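Manganese-free pseudocatalase (Thermus thermophilus, PDB 2CWL) probably breaks hydrogen peroxide down to water and oxygen, as a manganese catalase, here crystallised without its two manganese ions. Local coordinates at residues E11-K16 / N171-E176. Sequence-based numbering, arbitrary orientation.
Sequences ELPMPK and NPVARE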
ATOM      1  N   GLU A  11      33.027  -3.514  13.972  1.00 14.47           N
ATOM      2  CA  GLU A  11      33.792  -3.803  12.771  1.00 15.34           C
ATOM      3  C   GLU A  11      33.134  -5.016  12.122  1.00 15.34           C
ATOM      4  O   GLU A  11      32.775  -5.971  12.809  1.00 16.80           O
ATOM      5  CB  GLU A  11      35.235  -4.157  13.138  1.00 16.79           C
ATOM      6  CG  GLU A  11      36.129  -4.499  11.953  1.00 18.79           C
ATOM      7  CD  GLU A  11      37.466  -5.079  12.388  1.00 19.33           C
ATOM      8  OE1 GLU A  11      37.906  -4.764  13.511  1.00 19.74           O
ATOM      9  OE2 GLU A  11      38.081  -5.838  11.608  1.00 20.44           O
ATOM     10  N   LEU A  12      32.963  -4.974  10.809  1.00 14.56           N
ATOM     11  CA  LEU A  12      32.368  -6.099  10.097  1.00 14.50           C
ATOM     12  C   LEU A  12      33.434  -6.784   9.263  1.00 15.18           C
ATOM     13  O   LEU A  12      34.332  -6.130   8.733  1.00 15.21           O
ATOM     14  CB  LEU A  12      31.252  -5.623   9.165  1.00 14.38           C
ATOM     15  CG  LEU A  12      29.939  -5.132   9.773  1.00 13.49           C
ATOM     16  CD1 LEU A  12      29.036  -4.628   8.654  1.00 13.12           C
ATOM     17  CD2 LEU A  12      29.261  -6.260  10.538  1.00 15.09           C
ATOM     18  N   PRO A  13      33.360  -8.120   9.147  1.00 15.81           N
ATOM     19  CA  PRO A  13      34.347  -8.845   8.345  1.00 17.25           C
ATOM     20  C   PRO A  13      34.006  -8.632   6.872  1.00 19.29           C
ATOM     21  O   PRO A  13      32.917  -8.149   6.543  1.00 18.54           O
ATOM     22  CB  PRO A  13      34.153 -10.292   8.788  1.00 16.60           C
ATOM     23  CG  PRO A  13      32.672 -10.351   9.057  1.00 16.40           C
ATOM     24  CD  PRO A  13      32.434  -9.053   9.815  1.00 16.02           C
ATOM     25  N   MET A  14      34.927  -8.989   5.988  1.00 20.50           N
ATOM     26  CA  MET A  14      34.701  -8.820   4.558  1.00 23.38           C
ATOM     27  C   MET A  14      34.142 -10.108   3.956  1.00 23.67           C
ATOM     28  O   MET A  14      34.625 -11.199   4.246  1.00 24.10           O
ATOM     29  CB  MET A  14      36.016  -8.442   3.870  1.00 26.39           C
ATOM     30  CG  MET A  14      35.846  -7.735   2.539  1.00 31.33           C
ATOM     31  SD  MET A  14      37.427  -7.289   1.793  1.00 39.69           S
ATOM     32  CE  MET A  14      37.458  -8.414   0.407  1.00 38.13           C
ATOM     33  N   PRO A  15      33.106  -9.998   3.110  1.00 24.21           N
ATOM     34  CA  PRO A  15      32.501 -11.177   2.482  1.00 24.37           C
ATOM     35  C   PRO A  15      33.420 -11.799   1.428  1.00 24.03           C
ATOM     36  O   PRO A  15      34.191 -11.091   0.785  1.00 24.16           O
ATOM     37  CB  PRO A  15      31.220 -10.614   1.876  1.00 26.51           C
ATOM     38  CG  PRO A  15      31.642  -9.232   1.467  1.00 25.75           C
ATOM     39  CD  PRO A  15      32.430  -8.762   2.674  1.00 26.99           C
ATOM     40  N   LYS A  16      33.343 -13.119   1.263  1.00 25.27           N
ATOM     41  CA  LYS A  16      34.168 -13.815   0.275  1.00 25.28           C
ATOM     42  C   LYS A  16      33.658 -13.542  -1.132  1.00 24.40           C
ATOM     43  O   LYS A  16      34.435 -13.445  -2.082  1.00 23.68           O
ATOM     44  CB  LYS A  16      34.156 -15.329   0.516  1.00 28.28           C
ATOM     45  CG  LYS A  16      34.854 -15.784   1.785  1.00 31.12           C
ATOM     46  CD  LYS A  16      34.938 -17.308   1.849  1.00 31.93           C
ATOM     47  CE  LYS A  16      33.560 -17.954   1.857  1.00 34.39           C
ATOM     48  NZ  LYS A  16      33.637 -19.442   1.953  1.00 36.15           N
ATOM     49  N   ASN A 171      26.719 -16.734   6.381  1.00 18.22           N
ATOM     50  CA  ASN A 171      27.670 -15.679   6.036  1.00 18.22           C
ATOM     51  C   ASN A 171      28.206 -15.006   7.297  1.00 16.27           C
ATOM     52  O   ASN A 171      27.436 -14.528   8.128  1.00 16.91           O
ATOM     53  CB  ASN A 171      26.993 -14.618   5.163  1.00 21.16           C
ATOM     54  CG  ASN A 171      26.449 -15.184   3.868  1.00 26.27           C
ATOM     55  OD1 ASN A 171      27.183 -15.371   2.896  1.00 30.58           O
ATOM     56  ND2 ASN A 171      25.155 -15.471   3.852  1.00 26.47           N
ATOM     57  N   PRO A 172      29.538 -14.961   7.457  1.00 15.33           N
ATOM     58  CA  PRO A 172      30.119 -14.328   8.643  1.00 14.86           C
ATOM     59  C   PRO A 172      29.767 -12.849   8.812  1.00 14.10           C
ATOM     60  O   PRO A 172      29.682 -12.360   9.933  1.00 14.27           O
ATOM     61  CB  PRO A 172      31.617 -14.546   8.447  1.00 15.62           C
ATOM     62  CG  PRO A 172      31.656 -15.873   7.765  1.00 17.27           C
ATOM     63  CD  PRO A 172      30.564 -15.720   6.720  1.00 14.70           C
ATOM     64  N   VAL A 173      29.566 -12.132   7.710  1.00 13.91           N
ATOM     65  CA  VAL A 173      29.228 -10.718   7.825  1.00 14.08           C
ATOM     66  C   VAL A 173      27.838 -10.583   8.437  1.00 14.23           C
ATOM     67  O   VAL A 173      27.608  -9.753   9.315  1.00 15.04           O
ATOM     68  CB  VAL A 173      29.248 -10.006   6.454  1.00 15.55           C
ATOM     69  CG1 VAL A 173      29.074  -8.504   6.648  1.00 15.86           C
ATOM     70  CG2 VAL A 173      30.555 -10.296   5.732  1.00 17.82           C
ATOM     71  N   ALA A 174      26.913 -11.414   7.972  1.00 12.30           N
ATOM     72  CA  ALA A 174      25.550 -11.387   8.482  1.00 12.19           C
ATOM     73  C   ALA A 174      25.497 -11.859   9.934  1.00 13.29           C
ATOM     74  O   ALA A 174      24.823 -11.255  10.772  1.00 13.07           O
ATOM     75  CB  ALA A 174      24.653 -12.264   7.610  1.00 11.88           C
ATOM     76  N   ARG A 175      26.211 -12.938  10.234  1.00 13.12           N
ATOM     77  CA  ARG A 175      26.212 -13.474  11.588  1.00 12.77           C
ATOM     78  C   ARG A 175      26.923 -12.588  12.606  1.00 12.72           C
ATOM     79  O   ARG A 175      26.566 -12.590  13.782  1.00 12.65           O
ATOM     80  CB  ARG A 175      26.794 -14.890  11.593  1.00 12.64           C
ATOM     81  CG  ARG A 175      25.869 -15.891  10.910  1.00 13.26           C
ATOM     82  CD  ARG A 175      26.209 -17.333  11.258  1.00 12.91           C
ATOM     83  NE  ARG A 175      25.072 -18.210  10.984  1.00 13.86           N
ATOM     84  CZ  ARG A 175      25.023 -19.505  11.284  1.00 16.01           C
ATOM     85  NH1 ARG A 175      26.055 -20.097  11.873  1.00 15.23           N
ATOM     86  NH2 ARG A 175      23.930 -20.208  11.009  1.00 16.60           N
ATOM     87  N   GLU A 176      27.917 -11.821  12.166  1.00 11.91           N
ATOM     88  CA  GLU A 176      28.618 -10.930  13.087  1.00 12.84           C
ATOM     89  C   GLU A 176      27.650  -9.809  13.466  1.00 12.10           C
ATOM     90  O   GLU A 176      27.508  -9.462  14.640  1.00 12.44           O
ATOM     91  CB  GLU A 176      29.868 -10.349  12.426  1.00 14.40           C
ATOM     92  CG  GLU A 176      30.885  -9.778  13.405  1.00 18.17           C
ATOM     93  CD  GLU A 176      31.362 -10.806  14.421  1.00 20.09           C
ATOM     94  OE1 GLU A 176      31.521 -11.990  14.054  1.00 21.10           O
ATOM     95  OE2 GLU A 176      31.597 -10.431  15.586  1.00 22.70           O
TER
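Pro-172 O takes the helical bond from Glu-176 N, 2.9 Å away, and across the contact Pro-13 CG comes within 3.7 Å of the same Pro-172 O. The ring of Pro-13 packs through CG and CD against the opening turn of the helix: CG lies equally near Val-173 CA, while CD rests 3.9 Å from Glu-176 CB. Val-173 brings both its methyls up to Pro-13 O, CG2 the nearer at 3.3 Å and CG1 at 3.9 Å. With CG1 anti to the backbone N (chi1 -172°), Val-173 swings CG2 beside its own N, where it also meets the ring of Pro-15, 3.9 Å from Pro-15 CD. Replacing Pro-13 by an alanine removes CG and CD, and is likely to open a gap beside Val-173 CA and Pro-172 O and to uncover the aliphatic stem of Glu-176. The carboxylate of that glutamate turns elsewhere, to a salt bridge with Lys-223. The contact illustrates an extended, proline-rich segment packing on a helix through proline rings and methyls set against apolar side chains and backbone carbonyls. The loop between strand 2-4 and helix 20-26 thus lies across the start of helix 172-200, with Leu-12 and Val-173 also reaching helix 57-85 and Glu-176 touching helix 219-226.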